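Local structure of D-3-phosphoglycerate dehydrogenase (Sulfolobus tokodaii, 2EKL) at residues A[8-13]-A[17-22]; A[71-76]-A[297-302]; A[108-113]-A[155-160]; A[115-120]-A[225-230]. The protein probably catalyses the NAD-dependent oxidation of D-3-phosphoglycerate to 3-phosphooxypyruvate, the entry step of the phosphorylated route to serine. All blocks are in the same frame, centred on the assembly; numbering follows the deposited sequence.

Interaction 1: residues A[8-13]-A[17-22]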
# COMPACT_ATOMS: atom_id res chain seq x y z
N ALA A 8 -31.62 -25.31 -15.15
CA ALA A 8 -30.86 -24.10 -14.87
C ALA A 8 -30.14 -23.60 -16.12
O ALA A 8 -29.56 -24.38 -16.87
CB ALA A 8 -29.86 -24.36 -13.76
N LEU A 9 -30.18 -22.28 -16.32
CA LEU A 9 -29.51 -21.66 -17.46
C LEU A 9 -28.39 -20.76 -16.95
O LEU A 9 -28.63 -19.87 -16.14
CB LEU A 9 -30.50 -20.83 -18.29
CG LEU A 9 -29.90 -20.05 -19.46
CD1 LEU A 9 -29.41 -21.01 -20.54
CD2 LEU A 9 -30.94 -19.10 -20.03
N ILE A 10 -27.17 -21.01 -17.42
CA ILE A 10 -26.03 -20.19 -17.04
C ILE A 10 -25.70 -19.40 -18.30
O ILE A 10 -25.35 -19.98 -19.33
CB ILE A 10 -24.85 -21.07 -16.60
CG1 ILE A 10 -25.28 -21.95 -15.42
CG2 ILE A 10 -23.66 -20.20 -16.20
CD1 ILE A 10 -24.20 -22.86 -14.88
N THR A 11 -25.82 -18.09 -18.20
CA THR A 11 -25.64 -17.21 -19.35
C THR A 11 -24.28 -16.57 -19.54
O THR A 11 -24.02 -15.98 -20.60
CB THR A 11 -26.68 -16.09 -19.31
OG1 THR A 11 -26.42 -15.25 -18.18
CG2 THR A 11 -28.08 -16.68 -19.16
N ASP A 12 -23.41 -16.67 -18.54
CA ASP A 12 -22.09 -16.07 -18.62
C ASP A 12 -21.00 -17.04 -18.19
O ASP A 12 -21.27 -18.01 -17.48
CB ASP A 12 -22.01 -14.82 -17.74
CG ASP A 12 -22.97 -13.74 -18.18
OD1 ASP A 12 -22.88 -13.30 -19.34
OD2 ASP A 12 -23.80 -13.31 -17.35
N PRO A 13 -19.76 -16.79 -18.62
CA PRO A 13 -18.64 -17.67 -18.24
C PRO A 13 -18.46 -17.59 -16.73
O PRO A 13 -18.20 -16.52 -16.19
CB PRO A 13 -17.46 -17.06 -18.99
CG PRO A 13 -18.09 -16.42 -20.19
CD PRO A 13 -19.33 -15.78 -19.60
N ILE A 17 -16.83 -24.59 -10.50
CA ILE A 17 -17.29 -25.19 -9.25
C ILE A 17 -18.81 -25.21 -9.15
O ILE A 17 -19.40 -26.22 -8.75
CB ILE A 17 -16.72 -24.43 -8.02
CG1 ILE A 17 -17.20 -25.10 -6.72
CG2 ILE A 17 -17.16 -22.98 -8.05
CD1 ILE A 17 -16.78 -26.54 -6.58
N LEU A 18 -19.45 -24.10 -9.52
CA LEU A 18 -20.90 -23.99 -9.47
C LEU A 18 -21.57 -24.93 -10.45
O LEU A 18 -22.53 -25.62 -10.11
CB LEU A 18 -21.33 -22.54 -9.75
CG LEU A 18 -22.79 -22.15 -9.52
CD1 LEU A 18 -22.89 -20.64 -9.33
CD2 LEU A 18 -23.66 -22.59 -10.69
N ILE A 19 -21.07 -24.97 -11.68
CA ILE A 19 -21.64 -25.84 -12.70
C ILE A 19 -21.47 -27.31 -12.31
O ILE A 19 -22.41 -28.10 -12.42
CB ILE A 19 -20.95 -25.61 -14.07
CG1 ILE A 19 -21.11 -24.15 -14.49
CG2 ILE A 19 -21.57 -26.53 -15.11
CD1 ILE A 19 -20.42 -23.81 -15.80
N LYS A 20 -20.28 -27.65 -11.85
CA LYS A 20 -19.98 -29.02 -11.43
C LYS A 20 -20.90 -29.45 -10.29
O LYS A 20 -21.42 -30.57 -10.29
CB LYS A 20 -18.52 -29.12 -10.99
CG LYS A 20 -18.15 -30.42 -10.27
CD LYS A 20 -16.65 -30.50 -10.01
CE LYS A 20 -16.30 -31.64 -9.07
NZ LYS A 20 -16.77 -32.96 -9.59
N THR A 21 -21.10 -28.56 -9.33
CA THR A 21 -21.95 -28.85 -8.18
C THR A 21 -23.39 -29.14 -8.60
O THR A 21 -24.01 -30.08 -8.11
CB THR A 21 -21.91 -27.68 -7.17
OG1 THR A 21 -20.57 -27.52 -6.69
CG2 THR A 21 -22.84 -27.95 -6.00
N LEU A 22 -23.91 -28.34 -9.52
CA LEU A 22 -25.27 -28.53 -10.01
C LEU A 22 -25.39 -29.82 -10.80
O LEU A 22 -26.33 -30.59 -10.62
CB LEU A 22 -25.69 -27.35 -10.88
CG LEU A 22 -25.87 -26.01 -10.16
CD1 LEU A 22 -26.22 -24.93 -11.17
CD2 LEU A 22 -26.96 -26.13 -9.10
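Ile10 and Ile19 meet inside the first beta-alpha-beta unit of the chain, where strand 7-10 leads into helix 16-24 and the helix runs back across the sheet. The short segments are nearly antiparallel, at 162°, with their axes 11.1 Å apart, and side chains alone bridge the gap. Most of the work falls to Ile10. Its CG1 lies beside the backbone N (chi1 -59°) and chi2 is extended, which carries CD1 straight out from the strand to the helix. There CD1 presses on Ile19 CG1 at 3.4 Å, tighter than usual for two carbons, and lies 4.0 Å from Ile19 CD1; the two isoleucines approach at a slant. The same CD1 of Ile10 also meets Leu18 CD2 at 4.2 Å. A turn further along the helix, Leu22 CD1 reaches Ala8 CB more loosely, at 4.5 Å. Val29 and Tyr31 of strand 28-31 pack on Ile10 as well, and Val51 of strand 49-52 does so from the other neighbouring strand. With no hydrogen bond between strand and helix, the contact is purely apolar, and the tight fit of the Ile10 methyl against Ile19 probably helps limit how closely the helix can approach the strand.

Interaction 2: residues A[71-76]-A[297-302]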
# COMPACT_ATOMS: atom_id res chain seq x y z
N ILE A 71 -35.42 -18.99 -8.99
CA ILE A 71 -34.18 -18.51 -8.39
C ILE A 71 -33.32 -17.81 -9.43
O ILE A 71 -33.16 -18.28 -10.55
CB ILE A 71 -33.33 -19.67 -7.81
CG1 ILE A 71 -34.12 -20.45 -6.75
CG2 ILE A 71 -32.05 -19.11 -7.17
CD1 ILE A 71 -33.39 -21.66 -6.21
N ILE A 72 -32.77 -16.66 -9.03
CA ILE A 72 -31.87 -15.89 -9.88
C ILE A 72 -30.56 -15.85 -9.11
O ILE A 72 -30.53 -15.39 -7.96
CB ILE A 72 -32.38 -14.45 -10.09
CG1 ILE A 72 -33.63 -14.44 -10.96
CG2 ILE A 72 -31.28 -13.61 -10.73
CD1 ILE A 72 -34.26 -13.06 -11.13
N ALA A 73 -29.49 -16.33 -9.72
CA ALA A 73 -28.19 -16.33 -9.06
C ALA A 73 -27.21 -15.41 -9.76
O ALA A 73 -26.99 -15.52 -10.97
CB ALA A 73 -27.63 -17.75 -9.02
N ARG A 74 -26.63 -14.50 -8.99
CA ARG A 74 -25.65 -13.55 -9.51
C ARG A 74 -24.30 -13.94 -8.93
O ARG A 74 -24.08 -13.81 -7.73
CB ARG A 74 -26.01 -12.13 -9.08
CG ARG A 74 -24.90 -11.10 -9.31
CD ARG A 74 -24.62 -10.88 -10.78
NE ARG A 74 -23.44 -10.05 -11.00
CZ ARG A 74 -23.35 -8.76 -10.67
NH1 ARG A 74 -24.37 -8.14 -10.10
NH2 ARG A 74 -22.23 -8.10 -10.92
N ALA A 75 -23.40 -14.44 -9.78
CA ALA A 75 -22.08 -14.84 -9.32
C ALA A 75 -21.23 -13.58 -9.21
O ALA A 75 -20.33 -13.35 -10.02
CB ALA A 75 -21.45 -15.83 -10.29
N GLY A 76 -21.53 -12.76 -8.21
CA GLY A 76 -20.81 -11.52 -7.99
C GLY A 76 -21.08 -10.95 -6.61
O GLY A 76 -21.82 -11.54 -5.82
N GLU A 297 -17.84 -19.91 -4.50
CA GLU A 297 -18.30 -20.81 -3.44
C GLU A 297 -19.55 -20.31 -2.73
O GLU A 297 -20.47 -21.08 -2.46
CB GLU A 297 -17.20 -21.02 -2.39
CG GLU A 297 -15.90 -21.57 -2.96
CD GLU A 297 -14.92 -21.94 -1.87
OE1 GLU A 297 -14.76 -21.15 -0.91
OE2 GLU A 297 -14.29 -23.01 -1.97
N MET A 298 -19.57 -19.02 -2.41
CA MET A 298 -20.72 -18.44 -1.73
C MET A 298 -21.95 -18.43 -2.61
O MET A 298 -23.05 -18.73 -2.15
CB MET A 298 -20.39 -17.01 -1.28
CG MET A 298 -19.39 -16.94 -0.15
SD MET A 298 -19.18 -15.25 0.42
CE MET A 298 -20.90 -14.84 0.79
N THR A 299 -21.77 -18.08 -3.88
CA THR A 299 -22.90 -18.05 -4.80
C THR A 299 -23.44 -19.47 -4.95
O THR A 299 -24.65 -19.69 -4.99
CB THR A 299 -22.49 -17.49 -6.17
OG1 THR A 299 -22.03 -16.14 -6.02
CG2 THR A 299 -23.68 -17.49 -7.13
N THR A 300 -22.53 -20.44 -5.01
CA THR A 300 -22.92 -21.84 -5.14
C THR A 300 -23.65 -22.32 -3.89
O THR A 300 -24.71 -22.95 -3.97
CB THR A 300 -21.69 -22.74 -5.37
OG1 THR A 300 -21.05 -22.36 -6.59
CG2 THR A 300 -22.11 -24.22 -5.47
N GLN A 301 -23.11 -22.01 -2.72
CA GLN A 301 -23.74 -22.44 -1.48
C GLN A 301 -25.09 -21.76 -1.25
O GLN A 301 -26.04 -22.40 -0.78
CB GLN A 301 -22.82 -22.19 -0.28
CG GLN A 301 -23.33 -22.86 0.99
CD GLN A 301 -23.68 -24.32 0.76
OE1 GLN A 301 -22.82 -25.13 0.41
NE2 GLN A 301 -24.95 -24.67 0.95
N ASN A 302 -25.19 -20.47 -1.56
CA ASN A 302 -26.45 -19.77 -1.38
C ASN A 302 -27.49 -20.28 -2.36
O ASN A 302 -28.68 -20.33 -2.05
CB ASN A 302 -26.26 -18.25 -1.54
CG ASN A 302 -25.54 -17.63 -0.35
OD1 ASN A 302 -25.56 -18.18 0.75
ND2 ASN A 302 -24.91 -16.48 -0.57
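Thr299 OG1 is bonded to Val295 O one turn back in helix 289-309, and the same oxygen faces the backbone at the end of strand 71-74. Arg74 O and Ala75 CA each lie 3.5 Å from Thr299 OG1, neither as a hydrogen-bond partner. With OG1 beside the backbone N (chi1 -61°), the hydroxyl can serve its own helix while CG2 is turned to the strand. That methyl sits 3.7 Å from Arg74 O, 4.2 Å from Ala75 CB and 4.4 Å from Ala73 CB, so a single threonine spans the strand and the turn after it. The chain bends in an inverse gamma turn centred on Ala75, closed by a weak bond from Gly76 N to Arg74 O. Gly76 lies about 10 Å from the nearest NAD atoms. Replacing Thr299 with glycine would probably open a gap beside Ala73 and Ala75 and leave Val295 O without its hydroxyl partner. Leu18 of helix 16-24 packs on Thr299, placing the C-terminal helix on the five-stranded parallel sheet. Because the hydroxyl is spent within its own helix, the strand is held by van der Waals contact, with small alanines letting the helix come close.

Interaction 3: residues A[108-113]-A[155-160]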
# COMPACT_ATOMS: atom_id res chain seq x y z
N LEU A 108 -6.67 -3.21 -0.87
CA LEU A 108 -6.42 -2.30 -1.98
C LEU A 108 -6.57 -0.86 -1.49
O LEU A 108 -5.85 0.03 -1.94
CB LEU A 108 -7.38 -2.55 -3.14
CG LEU A 108 -7.13 -1.69 -4.38
CD1 LEU A 108 -5.77 -2.04 -4.97
CD2 LEU A 108 -8.23 -1.92 -5.41
N THR A 109 -7.51 -0.63 -0.57
CA THR A 109 -7.73 0.71 -0.04
C THR A 109 -6.47 1.23 0.64
O THR A 109 -6.03 2.35 0.38
CB THR A 109 -8.89 0.73 0.98
OG1 THR A 109 -10.10 0.29 0.35
CG2 THR A 109 -9.10 2.15 1.53
N ILE A 110 -5.89 0.41 1.52
CA ILE A 110 -4.67 0.78 2.23
C ILE A 110 -3.54 0.98 1.22
O ILE A 110 -2.72 1.91 1.35
CB ILE A 110 -4.25 -0.32 3.24
CG1 ILE A 110 -5.33 -0.45 4.33
CG2 ILE A 110 -2.89 0.01 3.86
CD1 ILE A 110 -5.57 0.83 5.13
N GLY A 111 -3.48 0.12 0.22
CA GLY A 111 -2.45 0.23 -0.79
C GLY A 111 -2.56 1.55 -1.56
O GLY A 111 -1.56 2.21 -1.81
N LEU A 112 -3.79 1.91 -1.94
CA LEU A 112 -4.02 3.16 -2.67
C LEU A 112 -3.67 4.37 -1.81
O LEU A 112 -3.06 5.33 -2.29
CB LEU A 112 -5.49 3.24 -3.12
CG LEU A 112 -5.87 2.38 -4.33
CD1 LEU A 112 -7.38 2.40 -4.54
CD2 LEU A 112 -5.15 2.91 -5.56
N MET A 113 -4.04 4.33 -0.53
CA MET A 113 -3.75 5.43 0.38
C MET A 113 -2.24 5.69 0.45
O MET A 113 -1.79 6.83 0.35
CB MET A 113 -4.29 5.12 1.78
CG MET A 113 -3.93 6.18 2.82
SD MET A 113 -4.61 5.81 4.46
CE MET A 113 -3.60 4.41 4.94
N THR A 155 -14.93 -0.51 8.36
CA THR A 155 -14.49 -0.89 9.70
C THR A 155 -13.07 -1.44 9.70
O THR A 155 -12.25 -1.06 10.53
CB THR A 155 -15.43 -1.93 10.33
OG1 THR A 155 -16.74 -1.36 10.48
CG2 THR A 155 -14.92 -2.36 11.71
N LYS A 156 -12.77 -2.34 8.77
CA LYS A 156 -11.44 -2.93 8.71
C LYS A 156 -10.36 -1.94 8.30
O LYS A 156 -9.22 -2.02 8.78
CB LYS A 156 -11.45 -4.15 7.78
CG LYS A 156 -12.20 -5.34 8.40
CD LYS A 156 -12.13 -6.58 7.53
CE LYS A 156 -12.74 -7.77 8.25
NZ LYS A 156 -12.67 -9.03 7.46
N VAL A 157 -10.69 -1.01 7.42
CA VAL A 157 -9.72 0.00 7.00
C VAL A 157 -9.37 0.82 8.25
O VAL A 157 -8.22 1.20 8.47
CB VAL A 157 -10.31 0.92 5.90
CG1 VAL A 157 -9.41 2.14 5.69
CG2 VAL A 157 -10.43 0.14 4.58
N GLY A 158 -10.38 1.05 9.09
CA GLY A 158 -10.16 1.80 10.32
C GLY A 158 -9.24 1.06 11.28
O GLY A 158 -8.36 1.65 11.90
N ILE A 159 -9.45 -0.25 11.41
CA ILE A 159 -8.63 -1.05 12.30
C ILE A 159 -7.17 -1.01 11.86
O ILE A 159 -6.25 -0.87 12.67
CB ILE A 159 -9.13 -2.52 12.33
CG1 ILE A 159 -10.51 -2.56 12.99
CG2 ILE A 159 -8.13 -3.42 13.06
CD1 ILE A 159 -11.21 -3.90 12.88
N ILE A 160 -6.95 -1.10 10.55
CA ILE A 160 -5.60 -1.07 10.01
C ILE A 160 -4.97 0.31 10.16
O ILE A 160 -3.83 0.43 10.59
CB ILE A 160 -5.60 -1.51 8.52
CG1 ILE A 160 -6.01 -2.98 8.42
CG2 ILE A 160 -4.21 -1.32 7.91
CD1 ILE A 160 -6.38 -3.44 7.01
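Ile110 of helix 102-118 points its CB at helix 152-163, which begins within what is probably the glycine-rich GxGxxG motif of the Rossmann-type NAD-binding domain. From CB the longer branch runs through CG1, placed beside the backbone N (chi1 -64°), and this atom lies 3.9 Å from Ile160 CG2. Chi2 of -60° then bends the chain instead of extending it, and the tip CD1 drops between two side chains: Ile160 CG2 at 3.8 Å and Val157 CG1 at 4.1 Å. Ile110 crosses Ile160 obliquely, whereas Ile110 and Val157 slide past each other in opposite directions. An alanine at Ile110 is likely to open a gap facing Val157 and Ile160, since both CG1 and CD1 would be gone. The short helix axes pass 10.4 Å apart at a crossing angle of -52°. Ile114 of the second subunit packs on Ile110 too, so this apolar layer reaches the dimer interface. Just before it in the helix, Thr109 hydrogen-bonds through its hydroxyl to Ala105 O and to Thr231 OG1 of the NAD site. Its methyl makes the apolar contact: Thr109 CG2 meets Val157 CG2 at 3.9 Å, the two side chains crossing at about a right angle.

Interaction 4: residues A[115-120]-A[225-230]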
# COMPACT_ATOMS: atom_id res chain seq x y z
N ALA A 115 0.09 4.57 -1.72
CA ALA A 115 0.61 4.90 -3.05
C ALA A 115 0.39 6.37 -3.35
O ALA A 115 1.26 7.04 -3.92
CB ALA A 115 -0.06 4.03 -4.11
N ALA A 116 -0.77 6.89 -2.95
CA ALA A 116 -1.10 8.30 -3.17
C ALA A 116 -0.23 9.22 -2.31
O ALA A 116 0.29 10.23 -2.78
CB ALA A 116 -2.58 8.54 -2.85
N ALA A 117 -0.10 8.86 -1.04
CA ALA A 117 0.69 9.65 -0.11
C ALA A 117 2.17 9.69 -0.49
O ALA A 117 2.84 10.70 -0.27
CB ALA A 117 0.54 9.07 1.30
N ARG A 118 2.66 8.62 -1.10
CA ARG A 118 4.08 8.54 -1.42
C ARG A 118 4.45 8.60 -2.89
O ARG A 118 5.61 8.37 -3.24
CB ARG A 118 4.65 7.26 -0.79
CG ARG A 118 4.48 7.25 0.72
CD ARG A 118 5.40 8.29 1.36
NE ARG A 118 6.78 7.81 1.43
CZ ARG A 118 7.24 6.98 2.36
NH1 ARG A 118 6.44 6.54 3.32
NH2 ARG A 118 8.51 6.60 2.34
N LYS A 119 3.48 8.90 -3.75
CA LYS A 119 3.72 8.98 -5.19
C LYS A 119 4.45 7.74 -5.66
O LYS A 119 5.42 7.83 -6.41
CB LYS A 119 4.54 10.23 -5.51
CG LYS A 119 3.87 11.51 -5.04
CD LYS A 119 4.74 12.73 -5.26
CE LYS A 119 4.08 13.97 -4.68
NZ LYS A 119 4.94 15.17 -4.82
N MET A 120 3.99 6.58 -5.21
CA MET A 120 4.64 5.33 -5.58
C MET A 120 4.62 5.06 -7.08
O MET A 120 5.59 4.55 -7.63
CB MET A 120 4.00 4.16 -4.83
CG MET A 120 4.33 4.15 -3.35
SD MET A 120 3.65 2.73 -2.46
CE MET A 120 4.70 1.44 -3.02
N ASN A 225 -4.41 20.05 1.56
CA ASN A 225 -3.54 18.90 1.30
C ASN A 225 -4.15 17.56 1.69
O ASN A 225 -3.42 16.60 1.96
CB ASN A 225 -2.20 19.08 2.02
CG ASN A 225 -1.35 20.15 1.39
OD1 ASN A 225 -1.04 21.16 2.02
ND2 ASN A 225 -0.98 19.94 0.14
N VAL A 226 -5.47 17.50 1.70
CA VAL A 226 -6.16 16.26 2.04
C VAL A 226 -5.91 15.20 0.97
O VAL A 226 -5.71 15.52 -0.20
CB VAL A 226 -7.69 16.51 2.17
CG1 VAL A 226 -8.27 16.94 0.82
CG2 VAL A 226 -8.39 15.26 2.68
N ILE A 227 -5.89 13.94 1.40
CA ILE A 227 -5.72 12.81 0.50
C ILE A 227 -7.07 12.10 0.54
O ILE A 227 -7.57 11.78 1.62
CB ILE A 227 -4.62 11.83 0.97
CG1 ILE A 227 -3.24 12.49 0.84
CG2 ILE A 227 -4.67 10.55 0.14
CD1 ILE A 227 -2.12 11.66 1.42
N ILE A 228 -7.66 11.88 -0.62
CA ILE A 228 -8.95 11.21 -0.69
C ILE A 228 -8.82 9.86 -1.39
O ILE A 228 -8.29 9.78 -2.49
CB ILE A 228 -9.98 12.08 -1.47
CG1 ILE A 228 -10.06 13.47 -0.84
CG2 ILE A 228 -11.34 11.40 -1.46
CD1 ILE A 228 -10.94 14.46 -1.63
N VAL A 229 -9.30 8.81 -0.74
CA VAL A 229 -9.23 7.46 -1.30
C VAL A 229 -10.64 6.96 -1.53
O VAL A 229 -11.52 7.15 -0.69
CB VAL A 229 -8.50 6.48 -0.35
CG1 VAL A 229 -8.38 5.10 -1.00
CG2 VAL A 229 -7.11 7.02 -0.02
N ASN A 230 -10.87 6.31 -2.67
CA ASN A 230 -12.20 5.81 -2.97
C ASN A 230 -12.18 4.43 -3.63
O ASN A 230 -11.72 4.28 -4.75
CB ASN A 230 -12.93 6.80 -3.89
CG ASN A 230 -14.40 6.42 -4.13
OD1 ASN A 230 -14.90 5.44 -3.58
ND2 ASN A 230 -15.09 7.21 -4.94
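Apolar packing joins Ala116 and Ala117, near the C-terminal end of helix 102-118, to Ile227 of strand 226-230, and the isoleucine supplies both of its branches. Ile227 CG2, anti to the backbone N, meets Ala116 CB at 4.2 Å. The longer branch starts beside the backbone N (chi1 -69°) and, with chi2 extended, brings CD1 to 3.7 Å from Ala117 CB; the same CD1 lies 3.8 Å from Ala117 CA, so it touches the helix backbone as well as the methyl. Two alanines side by side offer a low surface, and one branched side chain can rest on both.

No hydrogen bond links helix and strand; the helix end is closed by its own backbone bonds. Lys119 has a positive phi of 49° and closes a Schellman motif in which Met120 N donates to Ala115 O at 3.1 Å; Lys119 then stands at the N-cap of the following helix. The guanidinium of Arg118 instead reaches the second subunit, with NH1 bonded to Ser104 O and NH2 to Ile284 O there.

Strand 226-230 lies inside the parallel sheet, between strands 199-202 and 251-256. Ile227 also touches Val199 on one of these neighbours and Tyr252 on the other, while Ala116 rests on Ala255, so that helix 102-118 packs on more than one strand.

The four contacts fall into two pairs, one in each sheet's part of the fold; interaction 3 joins two helices, the other three a helix and a strand. Interactions 1 and 2 both lay a helix on the five-stranded sheet, and the helices touch each other, with Leu18 CB 3.2 Å from Thr300 OG1. Interactions 3 and 4 share helix 102-118 in the NAD-binding domain and meet where Val229 packs on Met113; both have residues at the second subunit. The centres of interactions 1 and 4 are about 41 Å apart. Interactions 1, 3 and 4 are buried and rest on aliphatic carbons, mostly methyl groups. Interaction 2 is only partly buried, and there a threonine packs largely against backbone.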